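Local coordinates for protein muramoyltetrapeptide carboxypeptidase (Oxalobacter formigenes OXCC13, PDB 6UUK) that probably acts as a serine-type LD-carboxypeptidase of the S66 family, cleaving muramoyl tetrapeptides, at residues D101-M109 against R131-L141; D69-L77 against I174-L183. All coordinates share one frame; numbering follows the deposited sequence.

Interaction 1 of 2, residues D101-M109 against R131-L141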
ATOM      1  N   ASP B 101      -2.478  -4.959  22.057  1.00 23.95           N
ATOM      2  CA  ASP B 101      -2.827  -3.621  21.590  1.00 18.36           C
ATOM      3  C   ASP B 101      -3.178  -2.700  22.753  1.00 25.74           C
ATOM      4  O   ASP B 101      -2.796  -1.524  22.760  1.00 23.73           O
ATOM      5  CB  ASP B 101      -3.991  -3.697  20.601  1.00 17.64           C
ATOM      6  CG  ASP B 101      -3.723  -4.658  19.460  1.00 18.01           C
ATOM      7  OD1 ASP B 101      -2.542  -4.849  19.105  1.00 24.57           O
ATOM      8  OD2 ASP B 101      -4.697  -5.223  18.919  1.00 28.16           O
ATOM      9  N   GLU B 102      -3.899  -3.220  23.747  1.00 27.99           N
ATOM     10  CA  GLU B 102      -4.275  -2.400  24.892  1.00 18.46           C
ATOM     11  C   GLU B 102      -3.079  -2.107  25.788  1.00 21.01           C
ATOM     12  O   GLU B 102      -2.997  -1.022  26.375  1.00 28.14           O
ATOM     13  CB  GLU B 102      -5.384  -3.084  25.693  1.00 31.93           C
ATOM     14  CG  GLU B 102      -6.659  -3.361  24.904  1.00 34.55           C
ATOM     15  CD  GLU B 102      -6.552  -4.591  24.020  1.00 31.76           C
ATOM     16  OE1 GLU B 102      -5.598  -5.376  24.207  1.00 29.74           O
ATOM     17  OE2 GLU B 102      -7.417  -4.771  23.137  1.00 34.21           O
ATOM     18  N   GLU B 103      -2.145  -3.053  25.906  1.00 21.89           N
ATOM     19  CA  GLU B 103      -0.966  -2.817  26.732  1.00 20.38           C
ATOM     20  C   GLU B 103       0.010  -1.874  26.041  1.00 20.67           C
ATOM     21  O   GLU B 103       0.575  -0.981  26.684  1.00 20.28           O
ATOM     22  CB  GLU B 103      -0.285  -4.142  27.075  1.00 20.09           C
ATOM     23  CG  GLU B 103       0.960  -3.995  27.939  1.00 24.92           C
ATOM     24  CD  GLU B 103       0.666  -3.387  29.301  1.00 31.64           C
ATOM     25  OE1 GLU B 103      -0.461  -3.570  29.808  1.00 39.97           O
ATOM     26  OE2 GLU B 103       1.565  -2.725  29.862  1.00 25.62           O
ATOM     27  N   ARG B 104       0.224  -2.055  24.735  1.00 20.19           N
ATOM     28  CA  ARG B 104       1.071  -1.123  23.997  1.00 18.36           C
ATOM     29  C   ARG B 104       0.481   0.280  24.004  1.00 23.20           C
ATOM     30  O   ARG B 104       1.225   1.266  24.031  1.00 26.04           O
ATOM     31  CB  ARG B 104       1.273  -1.603  22.558  1.00 24.83           C
ATOM     32  CG  ARG B 104       1.962  -2.948  22.430  1.00 25.58           C
ATOM     33  CD  ARG B 104       2.485  -3.174  21.018  1.00 25.46           C
ATOM     34  NE  ARG B 104       1.486  -2.875  19.997  1.00 19.51           N
ATOM     35  CZ  ARG B 104       0.565  -3.735  19.572  1.00 19.07           C
ATOM     36  NH1 ARG B 104       0.507  -4.955  20.087  1.00 20.19           N
ATOM     37  NH2 ARG B 104      -0.302  -3.373  18.635  1.00 13.66           N
ATOM     38  N   SER B 105      -0.849   0.391  23.986  1.00 15.15           N
ATOM     39  CA  SER B 105      -1.480   1.705  24.028  1.00 20.89           C
ATOM     40  C   SER B 105      -1.304   2.357  25.392  1.00 24.61           C
ATOM     41  O   SER B 105      -1.038   3.561  25.482  1.00 27.76           O
ATOM     42  CB  SER B 105      -2.962   1.584  23.679  1.00 23.91           C
ATOM     43  OG  SER B 105      -3.146   0.847  22.486  1.00 26.81           O
ATOM     44  N   ARG B 106      -1.453   1.578  26.466  1.00 29.29           N
ATOM     45  CA  ARG B 106      -1.303   2.124  27.809  1.00 29.19           C
ATOM     46  C   ARG B 106       0.123   2.593  28.069  1.00 28.19           C
ATOM     47  O   ARG B 106       0.328   3.578  28.787  1.00 26.86           O
ATOM     48  CB  ARG B 106      -1.715   1.080  28.846  1.00 27.94           C
ATOM     49  CG  ARG B 106      -1.765   1.605  30.270  1.00 31.10           C
ATOM     50  CD  ARG B 106      -1.661   0.470  31.273  1.00 32.90           C
ATOM     51  NE  ARG B 106      -0.430  -0.293  31.089  1.00 32.29           N
ATOM     52  CZ  ARG B 106       0.748   0.061  31.592  1.00 31.12           C
ATOM     53  NH1 ARG B 106       0.858   1.168  32.312  1.00 32.25           N
ATOM     54  NH2 ARG B 106       1.818  -0.692  31.373  1.00 30.99           N
ATOM     55  N   GLN B 107       1.116   1.908  27.496  1.00 24.92           N
ATOM     56  CA  GLN B 107       2.504   2.310  27.689  1.00 27.57           C
ATOM     57  C   GLN B 107       2.827   3.631  27.003  1.00 30.76           C
ATOM     58  O   GLN B 107       3.788   4.300  27.397  1.00 27.12           O
ATOM     59  CB  GLN B 107       3.445   1.215  27.183  1.00 26.64           C
ATOM     60  CG  GLN B 107       3.353  -0.089  27.962  1.00 30.41           C
ATOM     61  CD  GLN B 107       4.178  -1.201  27.342  1.00 28.52           C
ATOM     62  OE1 GLN B 107       4.932  -0.978  26.395  1.00 35.49           O
ATOM     63  NE2 GLN B 107       4.035  -2.410  27.875  1.00 36.55           N
ATOM     64  N   ILE B 108       2.053   4.021  25.990  1.00 31.41           N
ATOM     65  CA  ILE B 108       2.278   5.308  25.342  1.00 29.97           C
ATOM     66  C   ILE B 108       1.618   6.431  26.133  1.00 26.08           C
ATOM     67  O   ILE B 108       2.156   7.540  26.225  1.00 23.84           O
ATOM     68  CB  ILE B 108       1.780   5.269  23.885  1.00 35.36           C
ATOM     69  CG1 ILE B 108       2.367   4.063  23.152  1.00 35.65           C
ATOM     70  CG2 ILE B 108       2.159   6.549  23.159  1.00 33.25           C
ATOM     71  CD1 ILE B 108       1.904   3.935  21.718  1.00 32.39           C
HETATM   72  N   MSE B 109       0.454   6.164  26.715  1.00 20.70           N
HETATM   73  CA  MSE B 109      -0.248   7.160  27.517  1.00 23.25           C
HETATM   74  C   MSE B 109       0.471   7.407  28.839  1.00 24.82           C
HETATM   75  O   MSE B 109       0.392   8.497  29.403  1.00 28.46           O
HETATM   76  CB  MSE B 109      -1.689   6.721  27.784  1.00 30.99           C
HETATM   77  CG  MSE B 109      -2.529   6.488  26.536  1.00 36.76           C
HETATM   78 SE   MSE B 109      -2.617   8.037  25.355  1.00 47.27          SE
HETATM   79  CE  MSE B 109      -1.262   7.501  24.066  1.00 25.01           C
ATOM     80  N   ARG B 131      -2.734  -0.769  14.674  1.00 19.35           N
ATOM     81  CA  ARG B 131      -3.674  -1.572  15.448  1.00 15.73           C
ATOM     82  C   ARG B 131      -4.252  -0.837  16.651  1.00 24.06           C
ATOM     83  O   ARG B 131      -5.172  -1.363  17.287  1.00 37.18           O
ATOM     84  CB  ARG B 131      -3.000  -2.855  15.935  1.00 17.86           C
ATOM     85  CG  ARG B 131      -3.061  -4.018  14.965  1.00 18.58           C
ATOM     86  CD  ARG B 131      -2.709  -5.314  15.680  1.00 19.05           C
ATOM     87  NE  ARG B 131      -3.014  -6.495  14.878  1.00 15.94           N
ATOM     88  CZ  ARG B 131      -3.046  -7.733  15.360  1.00 14.83           C
ATOM     89  NH1 ARG B 131      -3.333  -8.752  14.562  1.00 18.05           N
ATOM     90  NH2 ARG B 131      -2.799  -7.951  16.644  1.00 20.66           N
ATOM     91  N   LEU B 132      -3.744   0.350  16.986  1.00 25.06           N
ATOM     92  CA  LEU B 132      -4.170   1.016  18.210  1.00 23.10           C
ATOM     93  C   LEU B 132      -4.346   2.518  18.018  1.00 21.45           C
ATOM     94  O   LEU B 132      -4.207   3.286  18.975  1.00 23.32           O
ATOM     95  CB  LEU B 132      -3.180   0.740  19.346  1.00 23.82           C
ATOM     96  CG  LEU B 132      -1.689   0.695  18.998  1.00 20.72           C
ATOM     97  CD1 LEU B 132      -1.093   2.090  18.867  1.00 30.96           C
ATOM     98  CD2 LEU B 132      -0.926  -0.118  20.030  1.00 22.78           C
ATOM     99  N   LEU B 133      -4.663   2.958  16.797  1.00 23.86           N
ATOM    100  CA  LEU B 133      -4.898   4.380  16.570  1.00 19.70           C
ATOM    101  C   LEU B 133      -6.113   4.879  17.343  1.00 20.51           C
ATOM    102  O   LEU B 133      -6.136   6.035  17.781  1.00 16.49           O
ATOM    103  CB  LEU B 133      -5.070   4.656  15.077  1.00 18.06           C
ATOM    104  CG  LEU B 133      -3.805   4.593  14.219  1.00 18.21           C
ATOM    105  CD1 LEU B 133      -4.146   4.796  12.753  1.00 18.34           C
ATOM    106  CD2 LEU B 133      -2.794   5.629  14.684  1.00 16.00           C
ATOM    107  N   HIS B 134      -7.124   4.028  17.524  1.00 26.73           N
ATOM    108  CA  HIS B 134      -8.309   4.416  18.276  1.00 20.53           C
ATOM    109  C   HIS B 134      -8.130   4.257  19.779  1.00 17.69           C
ATOM    110  O   HIS B 134      -8.867   4.884  20.547  1.00 23.43           O
ATOM    111  CB  HIS B 134      -9.517   3.601  17.809  1.00 20.76           C
ATOM    112  CG  HIS B 134      -9.845   3.785  16.361  1.00 22.59           C
ATOM    113  ND1 HIS B 134     -10.529   4.884  15.887  1.00 26.46           N
ATOM    114  CD2 HIS B 134      -9.584   3.011  15.281  1.00 22.07           C
ATOM    115  CE1 HIS B 134     -10.675   4.779  14.578  1.00 28.04           C
ATOM    116  NE2 HIS B 134     -10.111   3.650  14.185  1.00 22.66           N
ATOM    117  N   ASP B 135      -7.175   3.432  20.216  1.00 23.86           N
ATOM    118  CA  ASP B 135      -6.930   3.280  21.647  1.00 22.52           C
ATOM    119  C   ASP B 135      -6.208   4.489  22.223  1.00 27.93           C
ATOM    120  O   ASP B 135      -6.339   4.778  23.419  1.00 28.58           O
ATOM    121  CB  ASP B 135      -6.124   2.009  21.913  1.00 28.19           C
ATOM    122  CG  ASP B 135      -6.840   0.755  21.454  1.00 28.37           C
ATOM    123  OD1 ASP B 135      -8.089   0.745  21.464  1.00 26.78           O
ATOM    124  OD2 ASP B 135      -6.154  -0.222  21.086  1.00 29.42           O
ATOM    125  N   LEU B 136      -5.448   5.203  21.400  1.00 26.21           N
ATOM    126  CA  LEU B 136      -4.692   6.361  21.847  1.00 27.35           C
ATOM    127  C   LEU B 136      -5.558   7.616  21.810  1.00 28.57           C
ATOM    128  O   LEU B 136      -6.604   7.664  21.160  1.00 25.33           O
ATOM    129  CB  LEU B 136      -3.451   6.562  20.976  1.00 22.75           C
ATOM    130  CG  LEU B 136      -2.599   5.323  20.693  1.00 27.95           C
ATOM    131  CD1 LEU B 136      -1.453   5.661  19.757  1.00 29.26           C
ATOM    132  CD2 LEU B 136      -2.081   4.705  21.979  1.00 32.57           C
ATOM    133  N   ASP B 137      -5.099   8.641  22.524  1.00 26.96           N
ATOM    134  CA  ASP B 137      -5.749   9.948  22.562  1.00 24.65           C
ATOM    135  C   ASP B 137      -4.727  10.966  22.062  1.00 23.15           C
ATOM    136  O   ASP B 137      -3.942  11.510  22.843  1.00 25.80           O
ATOM    137  CB  ASP B 137      -6.245  10.281  23.971  1.00 25.89           C
ATOM    138  CG  ASP B 137      -7.093  11.539  24.012  1.00 26.09           C
ATOM    139  OD1 ASP B 137      -7.399  12.090  22.934  1.00 30.92           O
ATOM    140  OD2 ASP B 137      -7.453  11.977  25.125  1.00 23.01           O
ATOM    141  N   PHE B 138      -4.738  11.218  20.751  1.00 22.56           N
ATOM    142  CA  PHE B 138      -3.763  12.127  20.163  1.00 20.82           C
ATOM    143  C   PHE B 138      -4.003  13.576  20.563  1.00 26.59           C
ATOM    144  O   PHE B 138      -3.074  14.386  20.491  1.00 26.60           O
ATOM    145  CB  PHE B 138      -3.766  11.982  18.640  1.00 20.81           C
ATOM    146  CG  PHE B 138      -3.292  10.637  18.166  1.00 18.85           C
ATOM    147  CD1 PHE B 138      -4.196   9.617  17.919  1.00 17.35           C
ATOM    148  CD2 PHE B 138      -1.943  10.390  17.981  1.00 18.28           C
ATOM    149  CE1 PHE B 138      -3.762   8.376  17.488  1.00 19.49           C
ATOM    150  CE2 PHE B 138      -1.502   9.151  17.551  1.00 18.12           C
ATOM    151  CZ  PHE B 138      -2.413   8.144  17.303  1.00 16.26           C
ATOM    152  N   ALA B 139      -5.225  13.922  20.978  1.00 24.94           N
ATOM    153  CA  ALA B 139      -5.444  15.233  21.576  1.00 24.57           C
ATOM    154  C   ALA B 139      -4.744  15.343  22.924  1.00 20.64           C
ATOM    155  O   ALA B 139      -4.260  16.421  23.286  1.00 27.59           O
ATOM    156  CB  ALA B 139      -6.941  15.502  21.726  1.00 26.32           C
ATOM    157  N   LYS B 140      -4.681  14.240  23.673  1.00 23.50           N
ATOM    158  CA  LYS B 140      -3.901  14.212  24.904  1.00 27.46           C
ATOM    159  C   LYS B 140      -2.406  14.195  24.612  1.00 29.08           C
ATOM    160  O   LYS B 140      -1.621  14.785  25.364  1.00 34.28           O
ATOM    161  CB  LYS B 140      -4.295  12.991  25.737  1.00 17.92           C
ATOM    162  CG  LYS B 140      -3.529  12.825  27.040  1.00 28.12           C
ATOM    163  CD  LYS B 140      -4.207  13.559  28.185  1.00 23.32           C
ATOM    164  CE  LYS B 140      -3.574  13.197  29.519  1.00 21.43           C
ATOM    165  NZ  LYS B 140      -4.308  13.797  30.668  1.00 22.35           N
ATOM    166  N   LEU B 141      -1.997  13.535  23.526  1.00 27.92           N
ATOM    167  CA  LEU B 141      -0.579  13.461  23.188  1.00 22.72           C
ATOM    168  C   LEU B 141      -0.058  14.795  22.674  1.00 21.42           C
ATOM    169  O   LEU B 141       1.083  15.176  22.964  1.00 22.21           O
ATOM    170  CB  LEU B 141      -0.347  12.361  22.153  1.00 24.28           C
ATOM    171  CG  LEU B 141      -0.535  10.927  22.642  1.00 20.52           C
ATOM    172  CD1 LEU B 141      -0.517   9.962  21.470  1.00 22.81           C
ATOM    173  CD2 LEU B 141       0.548  10.577  23.647  1.00 23.78           C
TER
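Asp101, in the first turn of helix 101-111, sets its carboxylate against the side chain of Arg131, with OD1 3.5 Å from Arg131 CD. The carboxylate and guanidinium planes stand almost perpendicular, 89° apart, and the ion pair is long. Arg131 finds its stronger partner in Glu256 of the second subunit, and Trp299 of that same subunit donates to Asp101 OD2, so this end of the contact belongs to the dimer interface. Within the helix, Arg104 folds back through a bend at chi3 (-48°), and its NH2 binds Asp101 OD1 at 2.7 Å; NH1 goes to the backbone of Ala99. Arg104 NH2 also lies 3.6 Å from Leu132 CD2. One turn on from Asp101, Ser105 wedges between Leu132 and Asp135: its OG sits 3.1 Å from Leu132 CB, while its CB touches Leu136 CD2. Ile108 CD1 meets that methyl more loosely. Met109, a selenomethionine, bends at chi2 (-57°) and chi3, which carries CE to 3.6 Å from both Leu136 CD2 and Leu141 CD2, crossing each leucine at about a right angle. Leu136 and Leu141 also rest on Phe157, placing the 131-141 segment between helix 101-111 and helix 155-163, in the connection from strand 119-122 to strand 147-150.

Interaction 2 of 2, residues D69-L77 against I174-L183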
ATOM      1  N   ASP B  69      19.918  -6.665  23.244  1.00 30.89           N
ATOM      2  CA  ASP B  69      20.183  -5.499  22.409  1.00 24.88           C
ATOM      3  C   ASP B  69      19.672  -4.220  23.063  1.00 21.46           C
ATOM      4  O   ASP B  69      20.316  -3.170  22.967  1.00 23.10           O
ATOM      5  CB  ASP B  69      19.552  -5.688  21.029  1.00 22.29           C
ATOM      6  CG  ASP B  69      20.130  -6.874  20.282  1.00 30.61           C
ATOM      7  OD1 ASP B  69      20.972  -7.591  20.862  1.00 31.75           O
ATOM      8  OD2 ASP B  69      19.743  -7.089  19.114  1.00 48.99           O
ATOM      9  N   LEU B  70      18.522  -4.293  23.738  1.00 18.19           N
ATOM     10  CA  LEU B  70      17.958  -3.103  24.369  1.00 21.96           C
ATOM     11  C   LEU B  70      18.859  -2.583  25.481  1.00 20.09           C
ATOM     12  O   LEU B  70      19.074  -1.371  25.599  1.00 24.38           O
ATOM     13  CB  LEU B  70      16.561  -3.407  24.909  1.00 23.83           C
ATOM     14  CG  LEU B  70      15.878  -2.277  25.682  1.00 22.77           C
ATOM     15  CD1 LEU B  70      15.719  -1.040  24.808  1.00 18.56           C
ATOM     16  CD2 LEU B  70      14.532  -2.732  26.225  1.00 19.63           C
ATOM     17  N   GLN B  71      19.398  -3.484  26.307  1.00 17.51           N
ATOM     18  CA  GLN B  71      20.271  -3.059  27.397  1.00 19.20           C
ATOM     19  C   GLN B  71      21.544  -2.407  26.875  1.00 20.25           C
ATOM     20  O   GLN B  71      22.089  -1.505  27.522  1.00 25.97           O
ATOM     21  CB  GLN B  71      20.606  -4.250  28.294  1.00 28.27           C
ATOM     22  CG  GLN B  71      19.421  -4.771  29.089  1.00 32.61           C
ATOM     23  CD  GLN B  71      19.736  -6.053  29.835  1.00 44.81           C
ATOM     24  OE1 GLN B  71      20.511  -6.885  29.362  1.00 48.28           O
ATOM     25  NE2 GLN B  71      19.138  -6.217  31.009  1.00 39.55           N
ATOM     26  N   ARG B  72      22.032  -2.843  25.712  1.00 21.27           N
ATOM     27  CA  ARG B  72      23.180  -2.181  25.102  1.00 17.02           C
ATOM     28  C   ARG B  72      22.789  -0.822  24.535  1.00 18.04           C
ATOM     29  O   ARG B  72      23.581   0.127  24.578  1.00 21.07           O
ATOM     30  CB  ARG B  72      23.778  -3.070  24.012  1.00 21.31           C
ATOM     31  CG  ARG B  72      24.949  -2.448  23.266  1.00 19.88           C
ATOM     32  CD  ARG B  72      25.514  -3.391  22.211  1.00 16.50           C
ATOM     33  NE  ARG B  72      24.538  -3.723  21.177  1.00 19.43           N
ATOM     34  CZ  ARG B  72      23.843  -4.856  21.137  1.00 23.60           C
ATOM     35  NH1 ARG B  72      24.014  -5.777  22.075  1.00 23.81           N
ATOM     36  NH2 ARG B  72      22.976  -5.069  20.155  1.00 21.11           N
ATOM     37  N   ALA B  73      21.568  -0.707  24.006  1.00 19.62           N
ATOM     38  CA  ALA B  73      21.106   0.571  23.477  1.00 22.49           C
ATOM     39  C   ALA B  73      20.913   1.594  24.590  1.00 20.85           C
ATOM     40  O   ALA B  73      21.167   2.788  24.394  1.00 28.87           O
ATOM     41  CB  ALA B  73      19.807   0.377  22.697  1.00 24.74           C
ATOM     42  N   ILE B  74      20.458   1.145  25.761  1.00 18.82           N
ATOM     43  CA  ILE B  74      20.290   2.054  26.891  1.00 22.92           C
ATOM     44  C   ILE B  74      21.643   2.580  27.356  1.00 19.80           C
ATOM     45  O   ILE B  74      21.773   3.750  27.737  1.00 18.27           O
ATOM     46  CB  ILE B  74      19.527   1.353  28.030  1.00 20.01           C
ATOM     47  CG1 ILE B  74      18.119   0.970  27.570  1.00 15.88           C
ATOM     48  CG2 ILE B  74      19.458   2.240  29.263  1.00 16.01           C
ATOM     49  CD1 ILE B  74      17.312   0.232  28.615  1.00 20.54           C
ATOM     50  N   GLY B  75      22.673   1.730  27.323  1.00 18.51           N
ATOM     51  CA  GLY B  75      24.003   2.176  27.698  1.00 18.67           C
ATOM     52  C   GLY B  75      24.553   3.249  26.779  1.00 21.36           C
ATOM     53  O   GLY B  75      25.308   4.120  27.218  1.00 24.64           O
ATOM     54  N   VAL B  76      24.187   3.202  25.497  1.00 25.01           N
ATOM     55  CA  VAL B  76      24.604   4.247  24.566  1.00 19.53           C
ATOM     56  C   VAL B  76      23.935   5.569  24.924  1.00 25.86           C
ATOM     57  O   VAL B  76      24.585   6.619  24.974  1.00 27.76           O
ATOM     58  CB  VAL B  76      24.296   3.831  23.117  1.00 21.67           C
ATOM     59  CG1 VAL B  76      24.683   4.943  22.153  1.00 19.89           C
ATOM     60  CG2 VAL B  76      25.023   2.541  22.770  1.00 21.46           C
ATOM     61  N   LEU B  77      22.625   5.533  25.178  1.00 25.60           N
ATOM     62  CA  LEU B  77      21.922   6.731  25.624  1.00 26.59           C
ATOM     63  C   LEU B  77      22.470   7.233  26.954  1.00 30.96           C
ATOM     64  O   LEU B  77      22.447   8.441  27.220  1.00 41.39           O
ATOM     65  CB  LEU B  77      20.424   6.445  25.736  1.00 28.87           C
ATOM     66  CG  LEU B  77      19.729   6.041  24.432  1.00 31.86           C
ATOM     67  CD1 LEU B  77      18.384   5.388  24.711  1.00 20.16           C
ATOM     68  CD2 LEU B  77      19.561   7.250  23.526  1.00 36.16           C
ATOM     69  N   ILE B 174      15.391   2.698  18.457  1.00 25.51           N
ATOM     70  CA  ILE B 174      16.245   1.786  19.212  1.00 24.35           C
ATOM     71  C   ILE B 174      16.631   0.584  18.359  1.00 27.24           C
ATOM     72  O   ILE B 174      17.689  -0.021  18.568  1.00 31.05           O
ATOM     73  CB  ILE B 174      15.539   1.365  20.516  1.00 21.54           C
ATOM     74  CG1 ILE B 174      15.247   2.590  21.383  1.00 23.13           C
ATOM     75  CG2 ILE B 174      16.378   0.368  21.301  1.00 22.07           C
ATOM     76  CD1 ILE B 174      16.492   3.277  21.903  1.00 19.77           C
ATOM     77  N   GLN B 175      15.806   0.244  17.365  1.00 27.23           N
ATOM     78  CA  GLN B 175      15.951  -0.967  16.562  1.00 30.19           C
ATOM     79  C   GLN B 175      17.368  -1.187  16.041  1.00 42.89           C
ATOM     80  O   GLN B 175      18.047  -2.128  16.464  1.00 52.67           O
ATOM     81  CB  GLN B 175      14.972  -0.935  15.387  1.00 32.73           C
ATOM     82  N   SER B 176      17.825  -0.333  15.122  1.00 35.52           N
ATOM     83  CA  SER B 176      19.126  -0.518  14.493  1.00 32.69           C
ATOM     84  C   SER B 176      20.001   0.730  14.546  1.00 28.47           C
ATOM     85  O   SER B 176      21.004   0.795  13.826  1.00 33.33           O
ATOM     86  CB  SER B 176      18.957  -0.966  13.036  1.00 41.86           C
ATOM     87  OG  SER B 176      18.254  -2.194  12.960  1.00 39.54           O
ATOM     88  N   ASP B 177      19.656   1.716  15.371  1.00 27.21           N
ATOM     89  CA  ASP B 177      20.450   2.933  15.494  1.00 27.22           C
ATOM     90  C   ASP B 177      21.197   3.042  16.813  1.00 28.93           C
ATOM     91  O   ASP B 177      22.223   3.723  16.868  1.00 31.29           O
ATOM     92  CB  ASP B 177      19.560   4.168  15.318  1.00 23.54           C
ATOM     93  CG  ASP B 177      18.983   4.274  13.921  1.00 23.43           C
ATOM     94  OD1 ASP B 177      19.772   4.318  12.953  1.00 24.40           O
ATOM     95  OD2 ASP B 177      17.742   4.298  13.787  1.00 25.77           O
ATOM     96  N   PHE B 178      20.711   2.393  17.871  1.00 22.07           N
ATOM     97  CA  PHE B 178      21.413   2.346  19.144  1.00 29.87           C
ATOM     98  C   PHE B 178      21.835   0.946  19.561  1.00 20.30           C
ATOM     99  O   PHE B 178      22.712   0.820  20.424  1.00 20.33           O
ATOM    100  CB  PHE B 178      20.551   2.955  20.262  1.00 31.53           C
ATOM    101  CG  PHE B 178      20.299   4.427  20.101  1.00 26.93           C
ATOM    102  CD1 PHE B 178      21.268   5.352  20.453  1.00 28.88           C
ATOM    103  CD2 PHE B 178      19.090   4.887  19.603  1.00 31.86           C
ATOM    104  CE1 PHE B 178      21.040   6.708  20.307  1.00 33.41           C
ATOM    105  CE2 PHE B 178      18.855   6.241  19.456  1.00 34.18           C
ATOM    106  CZ  PHE B 178      19.831   7.152  19.808  1.00 32.14           C
ATOM    107  N   THR B 179      21.246  -0.101  18.982  1.00 22.96           N
ATOM    108  CA  THR B 179      21.627  -1.471  19.296  1.00 23.79           C
ATOM    109  C   THR B 179      22.797  -1.974  18.464  1.00 25.49           C
ATOM    110  O   THR B 179      23.463  -2.931  18.874  1.00 33.88           O
ATOM    111  CB  THR B 179      20.439  -2.419  19.093  1.00 32.14           C
ATOM    112  OG1 THR B 179      19.906  -2.243  17.774  1.00 30.71           O
ATOM    113  CG2 THR B 179      19.352  -2.147  20.118  1.00 23.35           C
ATOM    114  N   ARG B 180      23.061  -1.361  17.315  1.00 22.80           N
ATOM    115  CA  ARG B 180      24.125  -1.839  16.446  1.00 24.32           C
ATOM    116  C   ARG B 180      25.496  -1.527  17.037  1.00 33.73           C
ATOM    117  O   ARG B 180      25.697  -0.510  17.705  1.00 36.10           O
ATOM    118  CB  ARG B 180      24.005  -1.210  15.059  1.00 26.82           C
ATOM    119  CG  ARG B 180      23.989   0.310  15.063  1.00 28.40           C
ATOM    120  CD  ARG B 180      24.366   0.854  13.697  1.00 25.43           C
ATOM    121  NE  ARG B 180      23.545   0.284  12.633  1.00 30.55           N
ATOM    122  CZ  ARG B 180      23.908   0.238  11.356  1.00 23.41           C
ATOM    123  NH1 ARG B 180      25.086   0.716  10.983  1.00 26.95           N
ATOM    124  NH2 ARG B 180      23.098  -0.297  10.453  1.00 20.18           N
ATOM    125  N   GLY B 181      26.448  -2.431  16.789  1.00 25.83           N
ATOM    126  CA  GLY B 181      27.823  -2.189  17.183  1.00 20.94           C
ATOM    127  C   GLY B 181      28.567  -1.222  16.291  1.00 20.98           C
ATOM    128  O   GLY B 181      29.527  -0.591  16.743  1.00 22.25           O
ATOM    129  N   ASP B 182      28.144  -1.092  15.034  1.00 30.70           N
ATOM    130  CA  ASP B 182      28.742  -0.138  14.101  1.00 34.67           C
ATOM    131  C   ASP B 182      27.983   1.190  14.154  1.00 29.30           C
ATOM    132  O   ASP B 182      27.367   1.636  13.185  1.00 32.38           O
ATOM    133  CB  ASP B 182      28.760  -0.723  12.693  1.00 36.50           C
ATOM    134  CG  ASP B 182      29.733  -0.008  11.768  1.00 42.02           C
ATOM    135  OD1 ASP B 182      29.595   1.216  11.573  1.00 50.82           O
ATOM    136  OD2 ASP B 182      30.643  -0.678  11.236  1.00 46.42           O
ATOM    137  N   LEU B 183      28.037   1.817  15.330  1.00 25.27           N
ATOM    138  CA  LEU B 183      27.283   3.040  15.573  1.00 23.36           C
ATOM    139  C   LEU B 183      27.692   4.139  14.600  1.00 29.00           C
ATOM    140  O   LEU B 183      28.863   4.265  14.230  1.00 22.70           O
ATOM    141  CB  LEU B 183      27.490   3.511  17.013  1.00 22.36           C
ATOM    142  CG  LEU B 183      26.819   2.677  18.106  1.00 24.83           C
ATOM    143  CD1 LEU B 183      27.221   3.175  19.484  1.00 18.62           C
ATOM    144  CD2 LEU B 183      25.308   2.709  17.945  1.00 20.44           C
TER
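Ala73 of helix 67-79 packs against Phe178 and Thr179, in the segment that follows the last parallel strand, 168-170, of the mixed six-stranded sheet. The helix itself is the crossover of a beta-alpha-beta unit joining the adjacent parallel strands 55-59 and 83-86. At Ala73 the backbones come close: its CB is 3.6 Å from Phe178 CB, and its CA makes a CA-H...O contact with Phe178 O. Phe178, with chi1 at -66°, turns its ring toward the next helical turn, where Leu77 CD2 lies over one face, 3.9 Å from the ring centroid, in a CH-pi contact. Val76 CG1 touches the ring edge instead, near its plane, while Val76 and Leu183 meet tip to tip. Ile174 spreads its two branches along the helix: CG2 reaches Ala73 CB and Leu70 CD1, and CD1 reaches Leu77 CD1. Ile121 of strand 119-122 touches both Ile174 and Phe178, extending this apolar layer to the sheet. Ile174's side chain is about 12 Å from that of Ser152, the predicted nucleophile. Thr179 sets CG2 against the helix backbone, 3.2 Å from Asp69 O. Arg72 runs straight to CG and CD, then bends at chi3 (62°) to lay its guanidinium edge against one carbonyl: NE at 2.7 Å and NH2 at 2.5 Å both donate to Thr179 O, from opposite faces of the carbonyl plane.

From the N terminus, strand 55-59 leads into helix 67-79, whose 69-77 portion waits almost a hundred residues for its partner. The chain passes through strand 83-86 to helix 101-111, then strand 119-122, and the 131-141 segment returns to that helix, so interaction 1 closes a short loop. Strand 147-150, helix 155-163 and strand 168-170 follow before 174-183 closes the long loop of interaction 2, which contains the shorter one whole. The contacts do not touch: their nearest atoms are about 10 Å apart. Interaction 1 ties helix 101-111 to the connection between strands 119-122 and 147-150, beside the second subunit; interaction 2 brings helix 67-79 against the segment leading to helix 185-196.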